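PDB 1XKL: salicylic acid-binding protein 2, which hydrolyses methyl salicylate to salicylic acid and methanol, a step in the signalling that activates systemic acquired resistance in tobacco. Local coordinates for residues 54-59 with 87-92; 162-167 with 241-246. All blocks are in the same frame, centred on the assembly; numbering follows the deposited sequence.

Contact 1. Residues 54-59 with 87-92; sequences TLYDYT and LGLAME
Helix 55-59 meets helix 87-92 almost at a right angle where Leu-55, Tyr-56 and Thr-59 gather round Leu-89: the short axes cross at -87° and come no nearer than 10.3 Å, and the closest CA atoms, of Tyr-56 and Leu-89, are 7.5 Å apart. This is helix packing within the alpha/beta-hydrolase fold, joining the first turn of helix 55-67 to helix 83-93, which follows the nucleophile Ser-81. Leu-89 supplies both methyls. With CG anti to its own carbonyl carbon (chi1 -81°), its branch reaches towards the other helix and divides over it. CD1 goes to Leu-55, meeting CD2 of that residue at 3.3 Å, tighter than an ordinary methyl contact. CD2 instead settles over the backbone, 3.6 Å from Tyr-56 CA, between the Tyr-56 and Thr-59 side chains; it meets the tyrosine ring obliquely, near ring atom CD2, and lies 3.8 Å from Thr-59 OG1. Thr-59 meets this methyl with CB as well as OG1, and the same OG1 hydrogen-bonds Asn-86 ND2. Outside the two segments, Met-63 extends the packing on Leu-89, while Asp-185 accepts from Leu-55 N. At the helix start Thr-54 is the N-cap, its OG1 accepting from Asp-57 N at 3.2 Å. Right after the cap, Leu-55 O receives two donors from Thr-59, one turn further along: Thr-59 N at 2.9 Å and Thr-59 OG1 at 2.7 Å, the hydroxyl standing 40° out of the carbonyl plane.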
ATOM      1  N   THR A  54      21.235  14.796 -18.407  1.00 19.54           N
ATOM      2  CA  THR A  54      21.567  15.933 -19.272  1.00 19.77           C
ATOM      3  C   THR A  54      20.378  16.299 -20.162  1.00 20.76           C
ATOM      4  O   THR A  54      19.498  15.467 -20.421  1.00 16.77           O
ATOM      5  CB  THR A  54      22.749  15.630 -20.222  1.00 20.16           C
ATOM      6  OG1 THR A  54      22.337  14.680 -21.216  1.00 20.68           O
ATOM      7  CG2 THR A  54      23.936  15.079 -19.449  1.00 19.74           C
ATOM      8  N   LEU A  55      20.364  17.536 -20.651  1.00 20.07           N
ATOM      9  CA  LEU A  55      19.280  17.969 -21.523  1.00 19.42           C
ATOM     10  C   LEU A  55      19.271  17.101 -22.778  1.00 20.93           C
ATOM     11  O   LEU A  55      18.213  16.832 -23.354  1.00 21.69           O
ATOM     12  CB  LEU A  55      19.444  19.441 -21.915  1.00 18.79           C
ATOM     13  CG  LEU A  55      18.318  19.995 -22.803  1.00 17.77           C
ATOM     14  CD1 LEU A  55      17.009  19.975 -22.024  1.00 17.49           C
ATOM     15  CD2 LEU A  55      18.651  21.408 -23.242  1.00 18.72           C
ATOM     16  N   TYR A  56      20.451  16.647 -23.189  1.00 21.96           N
ATOM     17  CA  TYR A  56      20.555  15.807 -24.375  1.00 23.17           C
ATOM     18  C   TYR A  56      19.786  14.487 -24.232  1.00 22.15           C
ATOM     19  O   TYR A  56      19.121  14.060 -25.173  1.00 21.25           O
ATOM     20  CB  TYR A  56      22.027  15.535 -24.711  1.00 25.07           C
ATOM     21  CG  TYR A  56      22.212  14.849 -26.045  1.00 29.88           C
ATOM     22  CD1 TYR A  56      22.080  13.464 -26.163  1.00 32.20           C
ATOM     23  CD2 TYR A  56      22.454  15.588 -27.200  1.00 30.09           C
ATOM     24  CE1 TYR A  56      22.179  12.832 -27.398  1.00 35.58           C
ATOM     25  CE2 TYR A  56      22.554  14.969 -28.441  1.00 34.93           C
ATOM     26  CZ  TYR A  56      22.414  13.590 -28.533  1.00 36.08           C
ATOM     27  OH  TYR A  56      22.495  12.970 -29.760  1.00 39.93           O
ATOM     28  N   ASP A  57      19.877  13.847 -23.066  1.00 21.99           N
ATOM     29  CA  ASP A  57      19.165  12.582 -22.833  1.00 21.13           C
ATOM     30  C   ASP A  57      17.655  12.823 -22.880  1.00 21.09           C
ATOM     31  O   ASP A  57      16.894  11.982 -23.348  1.00 21.51           O
ATOM     32  CB  ASP A  57      19.485  11.993 -21.451  1.00 19.86           C
ATOM     33  CG  ASP A  57      20.954  11.649 -21.265  1.00 22.79           C
ATOM     34  OD1 ASP A  57      21.658  11.405 -22.268  1.00 24.62           O
ATOM     35  OD2 ASP A  57      21.393  11.602 -20.096  1.00 21.97           O
ATOM     36  N   TYR A  58      17.236  13.970 -22.355  1.00 20.10           N
ATOM     37  CA  TYR A  58      15.831  14.350 -22.309  1.00 19.31           C
ATOM     38  C   TYR A  58      15.276  14.666 -23.699  1.00 18.64           C
ATOM     39  O   TYR A  58      14.109  14.394 -23.986  1.00 18.99           O
ATOM     40  CB  TYR A  58      15.679  15.558 -21.377  1.00 17.85           C
ATOM     41  CG  TYR A  58      14.291  16.143 -21.261  1.00 19.63           C
ATOM     42  CD1 TYR A  58      13.172  15.326 -21.060  1.00 15.93           C
ATOM     43  CD2 TYR A  58      14.102  17.527 -21.305  1.00 19.27           C
ATOM     44  CE1 TYR A  58      11.899  15.883 -20.905  1.00 16.88           C
ATOM     45  CE2 TYR A  58      12.843  18.090 -21.151  1.00 16.81           C
ATOM     46  CZ  TYR A  58      11.746  17.270 -20.951  1.00 17.80           C
ATOM     47  OH  TYR A  58      10.500  17.843 -20.791  1.00 17.42           O
ATOM     48  N   THR A  59      16.129  15.206 -24.564  1.00 18.12           N
ATOM     49  CA  THR A  59      15.751  15.600 -25.921  1.00 18.09           C
ATOM     50  C   THR A  59      15.909  14.492 -26.961  1.00 19.25           C
ATOM     51  O   THR A  59      15.550  14.664 -28.126  1.00 19.60           O
ATOM     52  CB  THR A  59      16.608  16.796 -26.386  1.00 18.36           C
ATOM     53  OG1 THR A  59      16.644  17.783 -25.350  1.00 16.06           O
ATOM     54  CG2 THR A  59      16.027  17.413 -27.656  1.00 15.24           C
ATOM     55  N   LEU A  87      14.360  22.647 -28.209  1.00 11.41           N
ATOM     56  CA  LEU A  87      14.430  23.166 -29.566  1.00 13.03           C
ATOM     57  C   LEU A  87      15.855  23.562 -29.928  1.00 12.90           C
ATOM     58  O   LEU A  87      16.297  23.358 -31.055  1.00 13.14           O
ATOM     59  CB  LEU A  87      13.533  24.391 -29.702  1.00 14.52           C
ATOM     60  CG  LEU A  87      12.281  24.232 -30.557  1.00 15.76           C
ATOM     61  CD1 LEU A  87      11.379  23.161 -29.972  1.00 14.16           C
ATOM     62  CD2 LEU A  87      11.576  25.571 -30.629  1.00 13.84           C
ATOM     63  N   GLY A  88      16.567  24.131 -28.961  1.00 13.41           N
ATOM     64  CA  GLY A  88      17.930  24.573 -29.200  1.00 14.74           C
ATOM     65  C   GLY A  88      18.871  23.495 -29.688  1.00 14.33           C
ATOM     66  O   GLY A  88      19.719  23.750 -30.544  1.00 14.94           O
ATOM     67  N   LEU A  89      18.739  22.290 -29.141  1.00 17.72           N
ATOM     68  CA  LEU A  89      19.606  21.197 -29.560  1.00 18.18           C
ATOM     69  C   LEU A  89      19.288  20.797 -30.992  1.00 19.22           C
ATOM     70  O   LEU A  89      20.185  20.452 -31.758  1.00 20.71           O
ATOM     71  CB  LEU A  89      19.454  19.986 -28.639  1.00 18.46           C
ATOM     72  CG  LEU A  89      20.204  19.981 -27.302  1.00 22.80           C
ATOM     73  CD1 LEU A  89      19.624  21.038 -26.375  1.00 22.69           C
ATOM     74  CD2 LEU A  89      20.090  18.603 -26.671  1.00 20.50           C
ATOM     75  N   ALA A  90      18.011  20.846 -31.360  1.00 20.19           N
ATOM     76  CA  ALA A  90      17.616  20.477 -32.717  1.00 20.17           C
ATOM     77  C   ALA A  90      18.129  21.507 -33.716  1.00 20.51           C
ATOM     78  O   ALA A  90      18.604  21.153 -34.797  1.00 19.10           O
ATOM     79  CB  ALA A  90      16.095  20.356 -32.809  1.00 19.96           C
HETATM   80  N   MSE A  91      18.021  22.781 -33.349  1.00 21.05           N
HETATM   81  CA  MSE A  91      18.486  23.885 -34.189  1.00 21.54           C
HETATM   82  C   MSE A  91      20.004  23.828 -34.317  1.00 22.44           C
HETATM   83  O   MSE A  91      20.564  24.194 -35.348  1.00 22.38           O
HETATM   84  CB  MSE A  91      18.079  25.224 -33.562  1.00 22.87           C
HETATM   85  CG  MSE A  91      16.575  25.409 -33.437  1.00 22.97           C
HETATM   86 SE   MSE A  91      15.989  26.574 -31.998  1.00 34.88          SE
HETATM   87  CE  MSE A  91      16.533  28.302 -32.721  1.00 27.00           C
ATOM     88  N   GLU A  92      20.674  23.370 -33.264  1.00 21.93           N
ATOM     89  CA  GLU A  92      22.131  23.290 -33.297  1.00 23.16           C
ATOM     90  C   GLU A  92      22.603  22.167 -34.213  1.00 24.27           C
ATOM     91  O   GLU A  92      23.560  22.336 -34.969  1.00 25.16           O
ATOM     92  CB  GLU A  92      22.690  23.072 -31.888  1.00 23.32           C
ATOM     93  CG  GLU A  92      24.219  23.045 -31.796  1.00 23.22           C
ATOM     94  CD  GLU A  92      24.866  24.361 -32.212  1.00 22.83           C
ATOM     95  OE1 GLU A  92      24.230  25.417 -32.036  1.00 22.65           O
ATOM     96  OE2 GLU A  92      26.017  24.339 -32.697  1.00 23.55           O
TER

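Contact 2. Residues 162-167 with 241-246; sequences QLCSPE and MLCEPQ
The loop before helix 166-175 passes the end of helix 240-243 with Cys-164 against Leu-242 and Cys-243, the CA atoms of Cys-164 and Cys-243 being 5.1 Å apart. In this alpha/beta hydrolase the contact joins that loop to the short helix following the catalytic His-238, so it is a tertiary contact beside the charge-relay system. Its apolar part is small and rests on sulfur. Cys-164 SG, placed beside its own backbone N (chi1 -66°), reaches over two successive CB atoms, 4.0 Å from Leu-242 CB and 3.9 Å from Cys-243 CB. The touching on the second segment is therefore done by the roots of the side chains. Cys-243 CB also faces Leu-163 O, 3.8 Å away; the SG of Cys-243 has a hydrogen bond outside the two segments. The two cysteines pack without a disulfide, their SG atoms being 4.5 Å apart. Asp-237, next to His-238 in sequence, is shared by the contact: its OD2 accepts from Leu-163 N, and the side chains of both cysteines touch Asp-237. At the other end Ser-165, the N-cap of helix 166-175, bonds through OG to Asp-168 OD1, and Pro-166 and Glu-167 pack on Pro-25 of the second subunit. Leu-242 O takes a hydrogen bond from Lys-22 NZ. A water bridges the backbones, accepting from Ser-165 N at 2.7 Å and donating to Leu-242 O in a weak bond of 3.4 Å.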
ATOM      1  N   GLN A 162      -4.608  28.999 -14.610  1.00 20.07           N
ATOM      2  CA  GLN A 162      -5.591  29.897 -14.009  1.00 19.74           C
ATOM      3  C   GLN A 162      -6.690  30.379 -14.971  1.00 20.65           C
ATOM      4  O   GLN A 162      -7.761  30.794 -14.530  1.00 20.66           O
ATOM      5  CB  GLN A 162      -4.891  31.091 -13.311  1.00 21.29           C
ATOM      6  CG  GLN A 162      -4.574  32.331 -14.152  1.00 19.06           C
ATOM      7  CD  GLN A 162      -3.308  32.211 -14.968  1.00 19.79           C
ATOM      8  OE1 GLN A 162      -2.588  31.217 -14.885  1.00 20.62           O
ATOM      9  NE2 GLN A 162      -3.032  33.226 -15.775  1.00 18.88           N
ATOM     10  N   LEU A 163      -6.435  30.301 -16.273  1.00 19.98           N
ATOM     11  CA  LEU A 163      -7.411  30.725 -17.271  1.00 22.60           C
ATOM     12  C   LEU A 163      -7.926  29.559 -18.115  1.00 21.22           C
ATOM     13  O   LEU A 163      -8.654  29.766 -19.083  1.00 20.30           O
ATOM     14  CB  LEU A 163      -6.811  31.788 -18.205  1.00 23.60           C
ATOM     15  CG  LEU A 163      -6.425  33.139 -17.603  1.00 25.64           C
ATOM     16  CD1 LEU A 163      -5.772  34.031 -18.666  1.00 24.33           C
ATOM     17  CD2 LEU A 163      -7.664  33.799 -17.044  1.00 25.88           C
ATOM     18  N   CYS A 164      -7.545  28.335 -17.768  1.00 22.23           N
ATOM     19  CA  CYS A 164      -8.010  27.175 -18.522  1.00 20.47           C
ATOM     20  C   CYS A 164      -9.277  26.627 -17.873  1.00 20.45           C
ATOM     21  O   CYS A 164      -9.649  27.051 -16.780  1.00 19.16           O
ATOM     22  CB  CYS A 164      -6.920  26.096 -18.584  1.00 22.06           C
ATOM     23  SG  CYS A 164      -5.425  26.578 -19.523  1.00 21.04           S
ATOM     24  N   SER A 165      -9.948  25.701 -18.552  1.00 21.48           N
ATOM     25  CA  SER A 165     -11.185  25.122 -18.028  1.00 21.31           C
ATOM     26  C   SER A 165     -10.903  24.119 -16.917  1.00 21.45           C
ATOM     27  O   SER A 165      -9.775  23.672 -16.739  1.00 18.87           O
ATOM     28  CB  SER A 165     -11.963  24.429 -19.150  1.00 21.48           C
ATOM     29  OG  SER A 165     -11.235  23.335 -19.681  1.00 23.31           O
ATOM     30  N   PRO A 166     -11.931  23.768 -16.136  1.00 23.02           N
ATOM     31  CA  PRO A 166     -11.702  22.799 -15.062  1.00 23.70           C
ATOM     32  C   PRO A 166     -11.366  21.423 -15.634  1.00 23.60           C
ATOM     33  O   PRO A 166     -10.731  20.603 -14.973  1.00 24.23           O
ATOM     34  CB  PRO A 166     -13.023  22.822 -14.280  1.00 24.88           C
ATOM     35  CG  PRO A 166     -14.034  23.275 -15.300  1.00 26.53           C
ATOM     36  CD  PRO A 166     -13.278  24.356 -16.042  1.00 23.44           C
ATOM     37  N   GLU A 167     -11.776  21.182 -16.875  1.00 23.65           N
ATOM     38  CA  GLU A 167     -11.495  19.912 -17.527  1.00 23.92           C
ATOM     39  C   GLU A 167      -9.994  19.817 -17.829  1.00 23.17           C
ATOM     40  O   GLU A 167      -9.375  18.786 -17.588  1.00 20.18           O
ATOM     41  CB  GLU A 167     -12.300  19.780 -18.832  1.00 24.87           C
ATOM     42  CG  GLU A 167     -13.835  19.722 -18.687  1.00 28.96           C
ATOM     43  CD  GLU A 167     -14.450  21.017 -18.152  1.00 32.99           C
ATOM     44  OE1 GLU A 167     -13.970  22.115 -18.521  1.00 31.03           O
ATOM     45  OE2 GLU A 167     -15.429  20.937 -17.368  1.00 33.16           O
HETATM   46  N   MSE A 241      -2.059  26.634 -25.703  1.00 20.61           N
HETATM   47  CA  MSE A 241      -2.619  25.613 -26.593  1.00 19.27           C
HETATM   48  C   MSE A 241      -3.892  24.984 -26.042  1.00 18.35           C
HETATM   49  O   MSE A 241      -4.572  24.223 -26.736  1.00 16.46           O
HETATM   50  CB  MSE A 241      -1.595  24.509 -26.901  1.00 21.17           C
HETATM   51  CG  MSE A 241      -1.318  23.548 -25.760  1.00 22.69           C
HETATM   52 SE   MSE A 241      -0.143  24.318 -24.415  1.00 35.04          SE
HETATM   53  CE  MSE A 241       1.528  23.650 -25.102  1.00 28.66           C
ATOM     54  N   LEU A 242      -4.201  25.311 -24.792  1.00 18.78           N
ATOM     55  CA  LEU A 242      -5.387  24.809 -24.125  1.00 19.27           C
ATOM     56  C   LEU A 242      -6.449  25.895 -23.954  1.00 19.27           C
ATOM     57  O   LEU A 242      -7.624  25.642 -24.190  1.00 18.24           O
ATOM     58  CB  LEU A 242      -5.020  24.223 -22.760  1.00 17.48           C
ATOM     59  CG  LEU A 242      -4.130  22.977 -22.785  1.00 15.83           C
ATOM     60  CD1 LEU A 242      -3.857  22.554 -21.356  1.00 17.27           C
ATOM     61  CD2 LEU A 242      -4.811  21.841 -23.562  1.00 16.74           C
ATOM     62  N   CYS A 243      -6.051  27.104 -23.560  1.00 18.74           N
ATOM     63  CA  CYS A 243      -7.037  28.171 -23.386  1.00 17.37           C
ATOM     64  C   CYS A 243      -7.317  28.978 -24.659  1.00 17.96           C
ATOM     65  O   CYS A 243      -8.385  29.576 -24.792  1.00 17.81           O
ATOM     66  CB  CYS A 243      -6.616  29.118 -22.259  1.00 20.14           C
ATOM     67  SG  CYS A 243      -5.015  29.903 -22.508  1.00 20.34           S
ATOM     68  N   GLU A 244      -6.373  28.996 -25.593  1.00 16.88           N
ATOM     69  CA  GLU A 244      -6.559  29.739 -26.842  1.00 15.21           C
ATOM     70  C   GLU A 244      -5.981  28.995 -28.047  1.00 13.79           C
ATOM     71  O   GLU A 244      -5.186  29.552 -28.802  1.00 13.50           O
ATOM     72  CB  GLU A 244      -5.895  31.115 -26.735  1.00 17.71           C
ATOM     73  CG  GLU A 244      -6.375  31.966 -25.565  1.00 17.64           C
ATOM     74  CD  GLU A 244      -7.802  32.453 -25.730  1.00 20.28           C
ATOM     75  OE1 GLU A 244      -8.326  33.084 -24.785  1.00 19.54           O
ATOM     76  OE2 GLU A 244      -8.399  32.210 -26.803  1.00 19.63           O
ATOM     77  N   PRO A 245      -6.388  27.729 -28.257  1.00 13.67           N
ATOM     78  CA  PRO A 245      -5.884  26.933 -29.381  1.00 14.04           C
ATOM     79  C   PRO A 245      -6.086  27.515 -30.777  1.00 15.21           C
ATOM     80  O   PRO A 245      -5.209  27.382 -31.631  1.00 15.04           O
ATOM     81  CB  PRO A 245      -6.598  25.594 -29.205  1.00 14.50           C
ATOM     82  CG  PRO A 245      -7.878  25.979 -28.552  1.00 14.19           C
ATOM     83  CD  PRO A 245      -7.415  26.977 -27.515  1.00 14.32           C
ATOM     84  N   GLN A 246      -7.233  28.146 -31.018  1.00 15.70           N
ATOM     85  CA  GLN A 246      -7.487  28.718 -32.332  1.00 18.42           C
ATOM     86  C   GLN A 246      -6.615  29.955 -32.566  1.00 15.80           C
ATOM     87  O   GLN A 246      -6.128  30.167 -33.675  1.00 17.32           O
ATOM     88  CB  GLN A 246      -8.981  29.049 -32.495  1.00 22.12           C
ATOM     89  CG  GLN A 246      -9.898  27.884 -32.111  1.00 25.43           C
ATOM     90  CD  GLN A 246     -11.377  28.195 -32.262  1.00 26.50           C
ATOM     91  OE1 GLN A 246     -11.932  28.106 -33.358  1.00 27.39           O
ATOM     92  NE2 GLN A 246     -12.019  28.573 -31.159  1.00 26.15           N
TER
HETATM   93  O   HOH W   1      -8.948  25.394 -21.023  1.00 23.39           O

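Contacts 1 and 2 lie on opposite sides of the centre of the chain, their centres 28 Å apart and their nearest atoms about 11 Å apart, so neither touches the other. Both have side chains some 8 to 11 Å from active-site groups. In contact 1, helix 55-67 packs on the helix after the nucleophile, and the side chain of its Leu-55 is about 11 Å from that of Ser-81 and about 9 Å from the bound 2-amino-4H-1,3-benzoxathiin-4-ol. Contact 2 lies by the other two members of the triad, with the side chain of Cys-164 about 8 Å from that of His-238 and that of Leu-163 about 8 Å from that of Asp-210; its Leu-242 side chain is about 10 Å from the ligand.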